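Side-chain contacts in DUF2666 domain-containing protein (Pyrococcus furiosus, PDB 3V68), which is of unknown cellular function but probably binds double-stranded DNA: residues N138-Y143 against I147-M152; E3-F8 against Q129-E134; R35-V40 against T173-I178. All blocks are in the same frame, centred on the assembly; numbering follows the deposited sequence.

Contacts 1 and 2 reach one four-stranded antiparallel sheet, contact 1 through strands 136-143 and 146-153, contact 2 through strand 5-12 alone; their centres lie about 9 Å apart, and a hydrogen bond from Asn138 to Glu7 joins them. Contact 1 is a partly buried hairpin, joined by backbone hydrogen bonds. Contact 2, partly buried and farthest from the centre of the chain, ties a loop to the sheet by charge. Contact 3 is the core contact, where helices 26-43 and 160-181 meet through small side chains. Phe139 and Phe8 both touch its Val36. The sheet face carrying Glu7 also carries the polar groups of contact 1, whereas contact 3 is apolar packing.

Contact 1: N138-Y143 against I147-M152; sequences NFTARY and IVVKRM
Arg151 and Asn138 lie side by side at a non-hydrogen-bonded pair of the antiparallel hairpin formed by strands 136-143 and 146-153. CB of Arg151 sits 3.7 Å from CA of Asn138. Its CG falls between the backbone N and the carbonyl carbon (chi1 62°), and the extended chain then runs over the sheet face that carries Thr140 and Val149. CD of Arg151 passes 3.7 Å from OD1 of Asn138. At the tip, NH1 of Arg151 makes a weak hydrogen bond to OG1 of Thr140, 3.2 Å long and bent to 128°, while Val149 CG1 covers one guanidinium face over its centre. Thr140 OG1 gives its own proton to OD1 of Asn138 at 2.7 Å, in the carbonyl plane. On the other face of the sheet, the Phe139 ring takes CG1 of Val148 at its edge, 3.9 Å from CD2 of Phe139, beneath helices 26-43 and 160-181. There Lys150 turns its amine from the hairpin to Thr173 and Ser169. Between the faces, Phe139 pairs with Lys150 and Ala141 with Val148 through two backbone hydrogen bonds each. The chemistry implies a hairpin joined mainly by its backbone, with a mostly apolar helix-facing side crossed by the Lys150 amine and, on the other, a short relay from Arg151 NH1 through Thr140 OG1 to Asn138 OD1, its first link weak.

Contact 2: E3-F8 against Q129-E134; sequences ERILEF and QPRYEE
Glu7 and Arg131 form a salt bridge on the outer face of the four-stranded antiparallel sheet, joining strand 5-12 to the loop that leads into strand 136-143. OE2 of Glu7 lies 2.7 Å from NH2 of Arg131. The two flat groups do not meet as a planar pair: the carboxylate stands nearly upright over one guanidinium face, with the planes 80° apart, and OE1 of Glu7 sits 3.5 Å above the guanidinium plane of Arg131, over its centre. Arg131 reaches this place by folding back at chi2 (52°) and chi3 (69°), whereas the Glu7 chain is extended beyond CG. The side chains of Ile5 and Arg131 come from opposite directions, and CD1 of Ile5 ends 3.8 Å from NH2 of Arg131.

In the second shell, OE1 of Glu7 takes an amide N-H from ND2 of Asn138 while also lying over the guanidinium, which would limit the rotation of the carboxylate. Backbone hydrogen bonds between Ile5 and Arg142 and between Glu7 and Thr140 set both strand residues in the sheet, and Ile128 touches Glu7. CG of Arg131 lies 3.8 Å above the plane of the Tyr132 ring, offset toward the rim.

Contact 3: R35-V40 against T173-I178; sequences RVSNTV and TAVNKI
Ser37 sets its CB against the methyl of Ala174, with the two CB atoms 3.8 Å apart, where helix 26-43 packs on helix 160-181. Both side chains leave their helices toward each other, and both are small, which lets the backbones come close: the CA atoms of Ser37 and Ala174 are only 5.7 Å apart. OG of Ser37 is anti to the backbone N (chi1 169°), and this turns it aside from Ala174 toward the next residue, where it lies 4.1 Å from CG2 of Val175. That approach is a loose contact; the hydroxyl has its hydrogen-bonding partner just beyond the segment ends. Along the same interface larger residues fill in around the small pair: Val36 touches Ile170, Val40 touches Leu167 and Asn171, and Ile178 reaches Leu33 and Ser34, with Phe220 and Tyr224 of helix 219-231 on it as well.

Other polar groups of segment 35-40 find partners away from Ala174 and Val175. Thr39 bonds back to the carbonyl O of Arg35 within the helix, through both its OG1 and its backbone N. Asn38 ND2 bonds the carbonyls of Phe118 and Gly121, and Arg35 forms a salt bridge with Glu19. The meeting of the two segments therefore depends on shape, a small residue against a small residue, and joins helices from the two DUF2666 sequence ranges by dispersion and burial, while these polar groups are satisfied within the helix or by residues outside the two segments.

Contact 1: N138-Y143 against I147-M152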
ATOM      1  N   ASN A 138      -0.810  10.724  12.518  1.00 14.40           N
ATOM      2  CA  ASN A 138       0.505  11.337  12.700  1.00 14.26           C
ATOM      3  C   ASN A 138       1.665  10.404  12.349  1.00 13.59           C
ATOM      4  O   ASN A 138       1.925   9.432  13.063  1.00 13.69           O
ATOM      5  CB  ASN A 138       0.645  11.871  14.136  1.00 14.80           C
ATOM      6  CG  ASN A 138       2.081  12.193  14.510  1.00 15.95           C
ATOM      7  OD1 ASN A 138       2.837  12.759  13.718  1.00 17.29           O
ATOM      8  ND2 ASN A 138       2.468  11.821  15.729  1.00 18.67           N
ATOM      9  N   PHE A 139       2.343  10.700  11.241  1.00 12.92           N
ATOM     10  CA  PHE A 139       3.625  10.078  10.916  1.00 12.48           C
ATOM     11  C   PHE A 139       4.695  11.155  10.943  1.00 12.78           C
ATOM     12  O   PHE A 139       4.675  12.079  10.129  1.00 12.33           O
ATOM     13  CB  PHE A 139       3.599   9.398   9.539  1.00 12.35           C
ATOM     14  CG  PHE A 139       4.900   8.720   9.166  1.00 11.79           C
ATOM     15  CD1 PHE A 139       5.116   7.391   9.499  1.00 12.19           C
ATOM     16  CD2 PHE A 139       5.908   9.413   8.493  1.00 12.81           C
ATOM     17  CE1 PHE A 139       6.305   6.750   9.165  1.00 12.92           C
ATOM     18  CE2 PHE A 139       7.109   8.787   8.157  1.00 13.01           C
ATOM     19  CZ  PHE A 139       7.308   7.447   8.497  1.00 12.71           C
ATOM     20  N   THR A 140       5.637  11.025  11.870  1.00 13.24           N
ATOM     21  CA  THR A 140       6.709  12.000  12.007  1.00 14.04           C
ATOM     22  C   THR A 140       8.041  11.274  12.022  1.00 14.35           C
ATOM     23  O   THR A 140       8.248  10.355  12.820  1.00 14.43           O
ATOM     24  CB  THR A 140       6.534  12.859  13.285  1.00 14.23           C
ATOM     25  OG1 THR A 140       5.320  13.608  13.190  1.00 16.01           O
ATOM     26  CG2 THR A 140       7.694  13.829  13.458  1.00 15.17           C
ATOM     27  N   ALA A 141       8.926  11.677  11.116  1.00 14.77           N
ATOM     28  CA  ALA A 141      10.241  11.074  10.997  1.00 15.56           C
ATOM     29  C   ALA A 141      11.315  12.131  10.840  1.00 16.44           C
ATOM     30  O   ALA A 141      11.219  13.001   9.971  1.00 16.21           O
ATOM     31  CB  ALA A 141      10.277  10.110   9.813  1.00 15.50           C
ATOM     32  N   ARG A 142      12.328  12.063  11.698  1.00 17.68           N
ATOM     33  CA  ARG A 142      13.570  12.784  11.469  1.00 19.51           C
ATOM     34  C   ARG A 142      14.745  11.897  11.857  1.00 19.96           C
ATOM     35  O   ARG A 142      14.885  11.499  13.017  1.00 20.12           O
ATOM     36  CB  ARG A 142      13.611  14.113  12.226  1.00 19.62           C
ATOM     37  CG  ARG A 142      14.683  15.080  11.695  1.00 22.04           C
ATOM     38  CD  ARG A 142      16.059  14.833  12.318  1.00 25.03           C
ATOM     39  NE  ARG A 142      17.127  15.516  11.589  1.00 27.64           N
ATOM     40  CZ  ARG A 142      18.333  15.783  12.083  1.00 29.14           C
ATOM     41  NH1 ARG A 142      18.648  15.437  13.326  1.00 30.55           N
ATOM     42  NH2 ARG A 142      19.230  16.409  11.331  1.00 29.68           N
ATOM     43  N   TYR A 143      15.578  11.583  10.870  1.00 20.89           N
ATOM     44  CA  TYR A 143      16.753  10.752  11.082  1.00 21.82           C
ATOM     45  C   TYR A 143      17.805  11.107  10.043  1.00 22.10           C
ATOM     46  O   TYR A 143      17.592  10.925   8.843  1.00 22.15           O
ATOM     47  CB  TYR A 143      16.390   9.264  11.005  1.00 22.00           C
ATOM     48  CG  TYR A 143      17.500   8.350  11.465  1.00 23.39           C
ATOM     49  CD1 TYR A 143      17.877   8.305  12.806  1.00 24.85           C
ATOM     50  CD2 TYR A 143      18.179   7.531  10.564  1.00 24.41           C
ATOM     51  CE1 TYR A 143      18.902   7.473  13.239  1.00 25.80           C
ATOM     52  CE2 TYR A 143      19.206   6.692  10.990  1.00 25.97           C
ATOM     53  CZ  TYR A 143      19.561   6.671  12.328  1.00 26.03           C
ATOM     54  OH  TYR A 143      20.570   5.849  12.769  1.00 27.71           O
ATOM     55  N   ILE A 147      13.780  13.781   6.656  1.00 17.50           N
ATOM     56  CA  ILE A 147      12.660  14.300   7.433  1.00 17.36           C
ATOM     57  C   ILE A 147      11.344  14.189   6.664  1.00 17.06           C
ATOM     58  O   ILE A 147      11.244  14.626   5.514  1.00 17.25           O
ATOM     59  CB  ILE A 147      12.893  15.766   7.909  1.00 17.34           C
ATOM     60  CG1 ILE A 147      11.689  16.263   8.717  1.00 17.73           C
ATOM     61  CG2 ILE A 147      13.199  16.693   6.733  1.00 18.54           C
ATOM     62  CD1 ILE A 147      12.011  17.392   9.672  1.00 18.59           C
ATOM     63  N   VAL A 148      10.350  13.581   7.308  1.00 16.89           N
ATOM     64  CA  VAL A 148       8.999  13.470   6.762  1.00 16.86           C
ATOM     65  C   VAL A 148       7.994  13.772   7.868  1.00 16.59           C
ATOM     66  O   VAL A 148       8.050  13.196   8.958  1.00 16.95           O
ATOM     67  CB  VAL A 148       8.709  12.051   6.176  1.00 16.89           C
ATOM     68  CG1 VAL A 148       7.219  11.891   5.847  1.00 17.43           C
ATOM     69  CG2 VAL A 148       9.540  11.795   4.934  1.00 17.58           C
ATOM     70  N   VAL A 149       7.083  14.693   7.591  1.00 15.98           N
ATOM     71  CA  VAL A 149       5.992  14.971   8.510  1.00 15.74           C
ATOM     72  C   VAL A 149       4.698  14.876   7.721  1.00 15.71           C
ATOM     73  O   VAL A 149       4.428  15.704   6.847  1.00 15.80           O
ATOM     74  CB  VAL A 149       6.144  16.348   9.185  1.00 15.62           C
ATOM     75  CG1 VAL A 149       4.915  16.685  10.009  1.00 16.40           C
ATOM     76  CG2 VAL A 149       7.399  16.384  10.053  1.00 15.48           C
ATOM     77  N   LYS A 150       3.914  13.844   8.019  1.00 15.45           N
ATOM     78  CA  LYS A 150       2.641  13.622   7.346  1.00 15.55           C
ATOM     79  C   LYS A 150       1.579  13.417   8.409  1.00 16.13           C
ATOM     80  O   LYS A 150       1.427  12.321   8.967  1.00 15.61           O
ATOM     81  CB  LYS A 150       2.735  12.440   6.371  1.00 15.58           C
ATOM     82  CG  LYS A 150       3.565  12.757   5.127  1.00 14.83           C
ATOM     83  CD  LYS A 150       3.734  11.572   4.186  1.00 15.09           C
ATOM     84  CE  LYS A 150       4.518  11.997   2.942  1.00 14.88           C
ATOM     85  NZ  LYS A 150       4.632  10.921   1.914  1.00 15.93           N
ATOM     86  N   ARG A 151       0.869  14.495   8.722  1.00 16.68           N
ATOM     87  CA  ARG A 151      -0.109  14.458   9.796  1.00 17.96           C
ATOM     88  C   ARG A 151      -1.274  15.417   9.578  1.00 18.39           C
ATOM     89  O   ARG A 151      -1.172  16.378   8.809  1.00 18.05           O
ATOM     90  CB  ARG A 151       0.564  14.720  11.153  1.00 18.47           C
ATOM     91  CG  ARG A 151       1.218  16.075  11.286  1.00 19.89           C
ATOM     92  CD  ARG A 151       2.156  16.130  12.482  1.00 21.98           C
ATOM     93  NE  ARG A 151       2.845  17.417  12.555  1.00 24.50           N
ATOM     94  CZ  ARG A 151       3.999  17.630  13.183  1.00 25.40           C
ATOM     95  NH1 ARG A 151       4.631  16.633  13.797  1.00 26.43           N
ATOM     96  NH2 ARG A 151       4.534  18.844  13.182  1.00 26.50           N
ATOM     97  N   MET A 152      -2.385  15.126  10.242  1.00 19.32           N
ATOM     98  CA  MET A 152      -3.510  16.051  10.302  1.00 20.82           C
ATOM     99  C   MET A 152      -4.469  15.705  11.427  1.00 21.52           C
ATOM    100  O   MET A 152      -4.553  14.553  11.862  1.00 21.04           O
ATOM    101  CB  MET A 152      -4.258  16.129   8.966  1.00 21.19           C
ATOM    102  CG  MET A 152      -5.026  14.893   8.599  1.00 22.82           C
ATOM    103  SD  MET A 152      -5.797  15.055   6.984  1.00 27.16           S
ATOM    104  CE  MET A 152      -6.221  13.348   6.731  1.00 25.91           C
TER

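Contact 2: E3-F8 against Q129-E134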
ATOM      1  N   GLU A   3      14.431  17.490  16.091  1.00 27.06           N
ATOM      2  CA  GLU A   3      15.408  16.480  16.496  1.00 27.01           C
ATOM      3  C   GLU A   3      14.948  15.061  16.155  1.00 26.22           C
ATOM      4  O   GLU A   3      13.791  14.846  15.785  1.00 26.41           O
ATOM      5  CB  GLU A   3      15.755  16.602  17.989  1.00 27.53           C
ATOM      6  CG  GLU A   3      16.458  17.911  18.389  1.00 29.55           C
ATOM      7  CD  GLU A   3      17.733  18.201  17.593  1.00 32.34           C
ATOM      8  OE1 GLU A   3      18.482  17.254  17.260  1.00 34.24           O
ATOM      9  OE2 GLU A   3      17.990  19.391  17.307  1.00 33.86           O
ATOM     10  N   ARG A   4      15.870  14.107  16.283  1.00 25.17           N
ATOM     11  CA  ARG A   4      15.627  12.705  15.939  1.00 23.95           C
ATOM     12  C   ARG A   4      14.337  12.151  16.531  1.00 22.69           C
ATOM     13  O   ARG A   4      14.103  12.237  17.737  1.00 22.87           O
ATOM     14  CB  ARG A   4      16.811  11.838  16.365  1.00 24.30           C
ATOM     15  CG  ARG A   4      16.636  10.353  16.074  1.00 24.98           C
ATOM     16  CD  ARG A   4      17.866   9.578  16.484  1.00 26.65           C
ATOM     17  NE  ARG A   4      18.993   9.869  15.603  1.00 28.47           N
ATOM     18  CZ  ARG A   4      20.214   9.360  15.740  1.00 29.59           C
ATOM     19  NH1 ARG A   4      20.491   8.526  16.733  1.00 30.74           N
ATOM     20  NH2 ARG A   4      21.163   9.691  14.875  1.00 30.84           N
ATOM     21  N   ILE A   5      13.517  11.571  15.661  1.00 20.83           N
ATOM     22  CA  ILE A   5      12.222  11.030  16.041  1.00 19.19           C
ATOM     23  C   ILE A   5      11.738  10.085  14.942  1.00 17.91           C
ATOM     24  O   ILE A   5      11.998  10.307  13.760  1.00 17.33           O
ATOM     25  CB  ILE A   5      11.184  12.168  16.288  1.00 19.36           C
ATOM     26  CG1 ILE A   5       9.897  11.617  16.918  1.00 19.53           C
ATOM     27  CG2 ILE A   5      10.907  12.953  14.996  1.00 19.60           C
ATOM     28  CD1 ILE A   5       8.926  12.680  17.408  1.00 20.96           C
ATOM     29  N   LEU A   6      11.053   9.022  15.341  1.00 16.76           N
ATOM     30  CA  LEU A   6      10.401   8.146  14.385  1.00 15.81           C
ATOM     31  C   LEU A   6       9.159   7.597  15.045  1.00 15.11           C
ATOM     32  O   LEU A   6       9.247   6.724  15.903  1.00 14.64           O
ATOM     33  CB  LEU A   6      11.337   7.018  13.956  1.00 16.00           C
ATOM     34  CG  LEU A   6      10.922   6.140  12.780  1.00 17.20           C
ATOM     35  CD1 LEU A   6      10.473   6.978  11.580  1.00 17.47           C
ATOM     36  CD2 LEU A   6      12.063   5.219  12.390  1.00 16.94           C
ATOM     37  N   GLU A   7       8.003   8.128  14.662  1.00 14.49           N
ATOM     38  CA  GLU A   7       6.761   7.764  15.325  1.00 14.61           C
ATOM     39  C   GLU A   7       5.554   7.752  14.403  1.00 13.77           C
ATOM     40  O   GLU A   7       5.483   8.504  13.419  1.00 13.11           O
ATOM     41  CB  GLU A   7       6.491   8.668  16.533  1.00 15.34           C
ATOM     42  CG  GLU A   7       6.263  10.131  16.214  1.00 17.90           C
ATOM     43  CD  GLU A   7       5.741  10.912  17.409  1.00 20.62           C
ATOM     44  OE1 GLU A   7       4.784  11.693  17.228  1.00 22.98           O
ATOM     45  OE2 GLU A   7       6.287  10.743  18.525  1.00 21.53           O
ATOM     46  N   PHE A   8       4.617   6.872  14.736  1.00 13.17           N
ATOM     47  CA  PHE A   8       3.315   6.829  14.103  1.00 13.08           C
ATOM     48  C   PHE A   8       2.250   6.689  15.177  1.00 13.33           C
ATOM     49  O   PHE A   8       2.313   5.779  16.002  1.00 13.53           O
ATOM     50  CB  PHE A   8       3.208   5.656  13.118  1.00 13.04           C
ATOM     51  CG  PHE A   8       1.839   5.507  12.524  1.00 12.73           C
ATOM     52  CD1 PHE A   8       1.413   6.368  11.518  1.00 13.53           C
ATOM     53  CD2 PHE A   8       0.961   4.525  12.987  1.00 13.57           C
ATOM     54  CE1 PHE A   8       0.138   6.256  10.975  1.00 12.66           C
ATOM     55  CE2 PHE A   8      -0.319   4.405  12.444  1.00 13.98           C
ATOM     56  CZ  PHE A   8      -0.730   5.271  11.439  1.00 13.64           C
ATOM     57  N   GLN A 129       1.578   6.831  23.850  1.00 29.34           N
ATOM     58  CA  GLN A 129       0.251   7.436  23.792  1.00 30.34           C
ATOM     59  C   GLN A 129       0.154   8.325  22.547  1.00 30.64           C
ATOM     60  O   GLN A 129       1.187   8.749  22.018  1.00 30.72           O
ATOM     61  CB  GLN A 129      -0.061   8.213  25.077  1.00 30.51           C
ATOM     62  CG  GLN A 129       0.785   9.458  25.329  1.00 31.92           C
ATOM     63  CD  GLN A 129       0.176  10.361  26.391  1.00 33.60           C
ATOM     64  OE1 GLN A 129       0.835  10.724  27.368  1.00 34.81           O
ATOM     65  NE2 GLN A 129      -1.092  10.719  26.210  1.00 34.32           N
ATOM     66  N   PRO A 130      -1.075   8.590  22.060  1.00 30.87           N
ATOM     67  CA  PRO A 130      -1.222   9.450  20.883  1.00 31.01           C
ATOM     68  C   PRO A 130      -0.642  10.844  21.127  1.00 31.13           C
ATOM     69  O   PRO A 130      -0.797  11.397  22.220  1.00 31.48           O
ATOM     70  CB  PRO A 130      -2.739   9.523  20.692  1.00 31.04           C
ATOM     71  CG  PRO A 130      -3.259   8.282  21.324  1.00 31.08           C
ATOM     72  CD  PRO A 130      -2.377   8.061  22.512  1.00 30.94           C
ATOM     73  N   ARG A 131       0.024  11.395  20.115  1.00 31.15           N
ATOM     74  CA  ARG A 131       0.692  12.697  20.223  1.00 31.00           C
ATOM     75  C   ARG A 131      -0.297  13.863  20.378  1.00 30.66           C
ATOM     76  O   ARG A 131       0.054  14.916  20.912  1.00 30.83           O
ATOM     77  CB  ARG A 131       1.624  12.914  19.017  1.00 31.40           C
ATOM     78  CG  ARG A 131       2.478  14.198  19.037  1.00 32.34           C
ATOM     79  CD  ARG A 131       3.276  14.373  20.334  1.00 34.41           C
ATOM     80  NE  ARG A 131       4.360  13.402  20.480  1.00 36.05           N
ATOM     81  CZ  ARG A 131       5.631  13.633  20.161  1.00 36.43           C
ATOM     82  NH1 ARG A 131       6.004  14.809  19.668  1.00 37.46           N
ATOM     83  NH2 ARG A 131       6.538  12.683  20.340  1.00 36.92           N
ATOM     84  N   TYR A 132      -1.528  13.658  19.920  1.00 30.05           N
ATOM     85  CA  TYR A 132      -2.561  14.688  19.976  1.00 29.21           C
ATOM     86  C   TYR A 132      -3.808  14.161  20.670  1.00 28.59           C
ATOM     87  O   TYR A 132      -4.140  12.980  20.555  1.00 28.29           O
ATOM     88  CB  TYR A 132      -2.903  15.177  18.566  1.00 29.39           C
ATOM     89  CG  TYR A 132      -1.704  15.710  17.814  1.00 29.67           C
ATOM     90  CD1 TYR A 132      -1.316  17.044  17.940  1.00 30.04           C
ATOM     91  CD2 TYR A 132      -0.949  14.878  16.982  1.00 29.83           C
ATOM     92  CE1 TYR A 132      -0.210  17.538  17.255  1.00 30.43           C
ATOM     93  CE2 TYR A 132       0.160  15.363  16.296  1.00 30.31           C
ATOM     94  CZ  TYR A 132       0.523  16.694  16.437  1.00 30.67           C
ATOM     95  OH  TYR A 132       1.616  17.183  15.762  1.00 31.12           O
ATOM     96  N   GLU A 133      -4.490  15.043  21.395  1.00 27.92           N
ATOM     97  CA  GLU A 133      -5.706  14.675  22.118  1.00 27.57           C
ATOM     98  C   GLU A 133      -6.894  14.506  21.178  1.00 26.72           C
ATOM     99  O   GLU A 133      -7.756  13.658  21.398  1.00 26.79           O
ATOM    100  CB  GLU A 133      -6.028  15.710  23.195  1.00 27.74           C
ATOM    101  CG  GLU A 133      -5.017  15.753  24.333  1.00 29.53           C
ATOM    102  CD  GLU A 133      -5.475  16.614  25.492  1.00 31.27           C
ATOM    103  OE1 GLU A 133      -4.745  17.563  25.854  1.00 32.48           O
ATOM    104  OE2 GLU A 133      -6.566  16.348  26.040  1.00 32.54           O
ATOM    105  N   GLU A 134      -6.938  15.325  20.135  1.00 25.79           N
ATOM    106  CA  GLU A 134      -7.980  15.217  19.124  1.00 24.91           C
ATOM    107  C   GLU A 134      -7.697  14.039  18.204  1.00 23.72           C
ATOM    108  O   GLU A 134      -6.557  13.571  18.118  1.00 23.50           O
ATOM    109  CB  GLU A 134      -8.100  16.510  18.310  1.00 25.39           C
ATOM    110  CG  GLU A 134      -6.776  17.162  17.934  1.00 27.17           C
ATOM    111  CD  GLU A 134      -6.244  18.096  19.006  1.00 29.22           C
ATOM    112  OE1 GLU A 134      -6.984  19.010  19.428  1.00 31.13           O
ATOM    113  OE2 GLU A 134      -5.078  17.921  19.420  1.00 30.20           O
TER

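Contact 3: R35-V40 against T173-I178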
ATOM      1  N   ARG A  35       5.803  -2.201   9.591  1.00  9.16           N
ATOM      2  CA  ARG A  35       4.572  -2.218  10.373  1.00  9.49           C
ATOM      3  C   ARG A  35       3.661  -1.026  10.067  1.00  9.31           C
ATOM      4  O   ARG A  35       2.441  -1.187   9.964  1.00  9.68           O
ATOM      5  CB  ARG A  35       4.897  -2.357  11.860  1.00  9.59           C
ATOM      6  CG  ARG A  35       5.379  -3.770  12.192  1.00  9.84           C
ATOM      7  CD  ARG A  35       6.010  -3.878  13.579  1.00 10.21           C
ATOM      8  NE  ARG A  35       5.151  -3.404  14.667  1.00 10.36           N
ATOM      9  CZ  ARG A  35       4.106  -4.071  15.160  1.00 10.18           C
ATOM     10  NH1 ARG A  35       3.757  -5.252  14.664  1.00 10.33           N
ATOM     11  NH2 ARG A  35       3.412  -3.553  16.164  1.00 12.16           N
ATOM     12  N   VAL A  36       4.244   0.155   9.875  1.00  9.16           N
ATOM     13  CA  VAL A  36       3.458   1.318   9.466  1.00  9.12           C
ATOM     14  C   VAL A  36       2.779   1.064   8.118  1.00  9.44           C
ATOM     15  O   VAL A  36       1.576   1.292   7.976  1.00  9.69           O
ATOM     16  CB  VAL A  36       4.324   2.597   9.430  1.00  8.87           C
ATOM     17  CG1 VAL A  36       3.595   3.732   8.728  1.00  8.77           C
ATOM     18  CG2 VAL A  36       4.717   3.013  10.845  1.00 10.39           C
ATOM     19  N   SER A  37       3.549   0.576   7.145  1.00  9.27           N
ATOM     20  CA  SER A  37       3.010   0.257   5.820  1.00  9.35           C
ATOM     21  C   SER A  37       1.845  -0.728   5.921  1.00  9.22           C
ATOM     22  O   SER A  37       0.777  -0.497   5.354  1.00  9.42           O
ATOM     23  CB  SER A  37       4.108  -0.309   4.915  1.00  9.06           C
ATOM     24  OG  SER A  37       3.558  -0.843   3.719  1.00  9.92           O
ATOM     25  N   ASN A  38       2.040  -1.817   6.659  1.00  9.57           N
ATOM     26  CA  ASN A  38       0.990  -2.827   6.816  1.00 10.01           C
ATOM     27  C   ASN A  38      -0.263  -2.241   7.468  1.00 10.43           C
ATOM     28  O   ASN A  38      -1.391  -2.528   7.048  1.00 11.05           O
ATOM     29  CB  ASN A  38       1.497  -4.002   7.659  1.00 10.14           C
ATOM     30  CG  ASN A  38       2.627  -4.773   6.990  1.00 10.07           C
ATOM     31  OD1 ASN A  38       2.829  -4.697   5.775  1.00 10.84           O
ATOM     32  ND2 ASN A  38       3.374  -5.527   7.791  1.00 11.22           N
ATOM     33  N   THR A  39      -0.046  -1.401   8.473  1.00 10.36           N
ATOM     34  CA  THR A  39      -1.128  -0.802   9.258  1.00 10.59           C
ATOM     35  C   THR A  39      -1.948   0.186   8.439  1.00 10.49           C
ATOM     36  O   THR A  39      -3.174   0.069   8.371  1.00 10.88           O
ATOM     37  CB  THR A  39      -0.579  -0.130  10.526  1.00 10.92           C
ATOM     38  OG1 THR A  39       0.177  -1.095  11.268  1.00 11.33           O
ATOM     39  CG2 THR A  39      -1.717   0.394  11.412  1.00 11.63           C
ATOM     40  N   VAL A  40      -1.285   1.157   7.818  1.00 10.35           N
ATOM     41  CA  VAL A  40      -2.024   2.172   7.069  1.00 10.35           C
ATOM     42  C   VAL A  40      -2.707   1.579   5.839  1.00 10.44           C
ATOM     43  O   VAL A  40      -3.824   1.975   5.494  1.00 10.57           O
ATOM     44  CB  VAL A  40      -1.179   3.424   6.732  1.00 10.35           C
ATOM     45  CG1 VAL A  40      -0.622   4.041   8.008  1.00 11.01           C
ATOM     46  CG2 VAL A  40      -0.053   3.109   5.748  1.00  9.67           C
ATOM     47  N   THR A 173       5.774   6.602   1.617  1.00 10.57           N
ATOM     48  CA  THR A 173       7.015   6.927   2.317  1.00 10.73           C
ATOM     49  C   THR A 173       7.668   5.664   2.866  1.00 10.39           C
ATOM     50  O   THR A 173       8.876   5.451   2.701  1.00 10.24           O
ATOM     51  CB  THR A 173       6.766   7.929   3.456  1.00 10.87           C
ATOM     52  OG1 THR A 173       6.464   9.209   2.890  1.00 12.47           O
ATOM     53  CG2 THR A 173       7.989   8.054   4.383  1.00 11.60           C
ATOM     54  N   ALA A 174       6.859   4.828   3.511  1.00 10.22           N
ATOM     55  CA  ALA A 174       7.363   3.591   4.091  1.00 10.28           C
ATOM     56  C   ALA A 174       7.975   2.687   3.028  1.00 10.77           C
ATOM     57  O   ALA A 174       9.091   2.210   3.193  1.00 11.20           O
ATOM     58  CB  ALA A 174       6.264   2.859   4.858  1.00 10.29           C
ATOM     59  N   VAL A 175       7.245   2.474   1.938  1.00 10.85           N
ATOM     60  CA  VAL A 175       7.717   1.636   0.833  1.00 12.01           C
ATOM     61  C   VAL A 175       8.994   2.208   0.207  1.00 12.38           C
ATOM     62  O   VAL A 175       9.938   1.467  -0.079  1.00 13.07           O
ATOM     63  CB  VAL A 175       6.606   1.423  -0.234  1.00 12.03           C
ATOM     64  CG1 VAL A 175       7.138   0.652  -1.440  1.00 13.12           C
ATOM     65  CG2 VAL A 175       5.436   0.670   0.370  1.00 13.20           C
ATOM     66  N   ASN A 176       9.036   3.524   0.024  1.00 12.17           N
ATOM     67  CA  ASN A 176      10.221   4.179  -0.532  1.00 12.73           C
ATOM     68  C   ASN A 176      11.448   4.012   0.366  1.00 12.40           C
ATOM     69  O   ASN A 176      12.553   3.758  -0.117  1.00 12.99           O
ATOM     70  CB  ASN A 176       9.944   5.666  -0.785  1.00 13.09           C
ATOM     71  CG  ASN A 176      11.168   6.416  -1.291  1.00 15.51           C
ATOM     72  OD1 ASN A 176      11.810   6.003  -2.253  1.00 20.38           O
ATOM     73  ND2 ASN A 176      11.487   7.525  -0.643  1.00 19.04           N
ATOM     74  N   LYS A 177      11.249   4.141   1.674  1.00 11.95           N
ATOM     75  CA  LYS A 177      12.374   4.212   2.600  1.00 11.58           C
ATOM     76  C   LYS A 177      12.861   2.868   3.134  1.00 11.49           C
ATOM     77  O   LYS A 177      14.013   2.753   3.537  1.00 11.15           O
ATOM     78  CB  LYS A 177      12.080   5.183   3.750  1.00 12.00           C
ATOM     79  CG  LYS A 177      11.955   6.646   3.313  1.00 12.23           C
ATOM     80  CD  LYS A 177      13.220   7.175   2.616  1.00 13.41           C
ATOM     81  CE  LYS A 177      14.423   7.230   3.556  1.00 14.59           C
ATOM     82  NZ  LYS A 177      15.642   7.687   2.835  1.00 17.56           N
ATOM     83  N   ILE A 178      11.996   1.853   3.152  1.00 11.79           N
ATOM     84  CA  ILE A 178      12.421   0.526   3.609  1.00 12.20           C
ATOM     85  C   ILE A 178      13.628   0.025   2.804  1.00 13.08           C
ATOM     86  O   ILE A 178      14.574  -0.525   3.373  1.00 13.25           O
ATOM     87  CB  ILE A 178      11.260  -0.509   3.598  1.00 11.75           C
ATOM     88  CG1 ILE A 178      10.265  -0.206   4.720  1.00 11.47           C
ATOM     89  CG2 ILE A 178      11.788  -1.942   3.773  1.00 11.98           C
ATOM     90  CD1 ILE A 178       8.901  -0.864   4.531  1.00 10.99           C
TER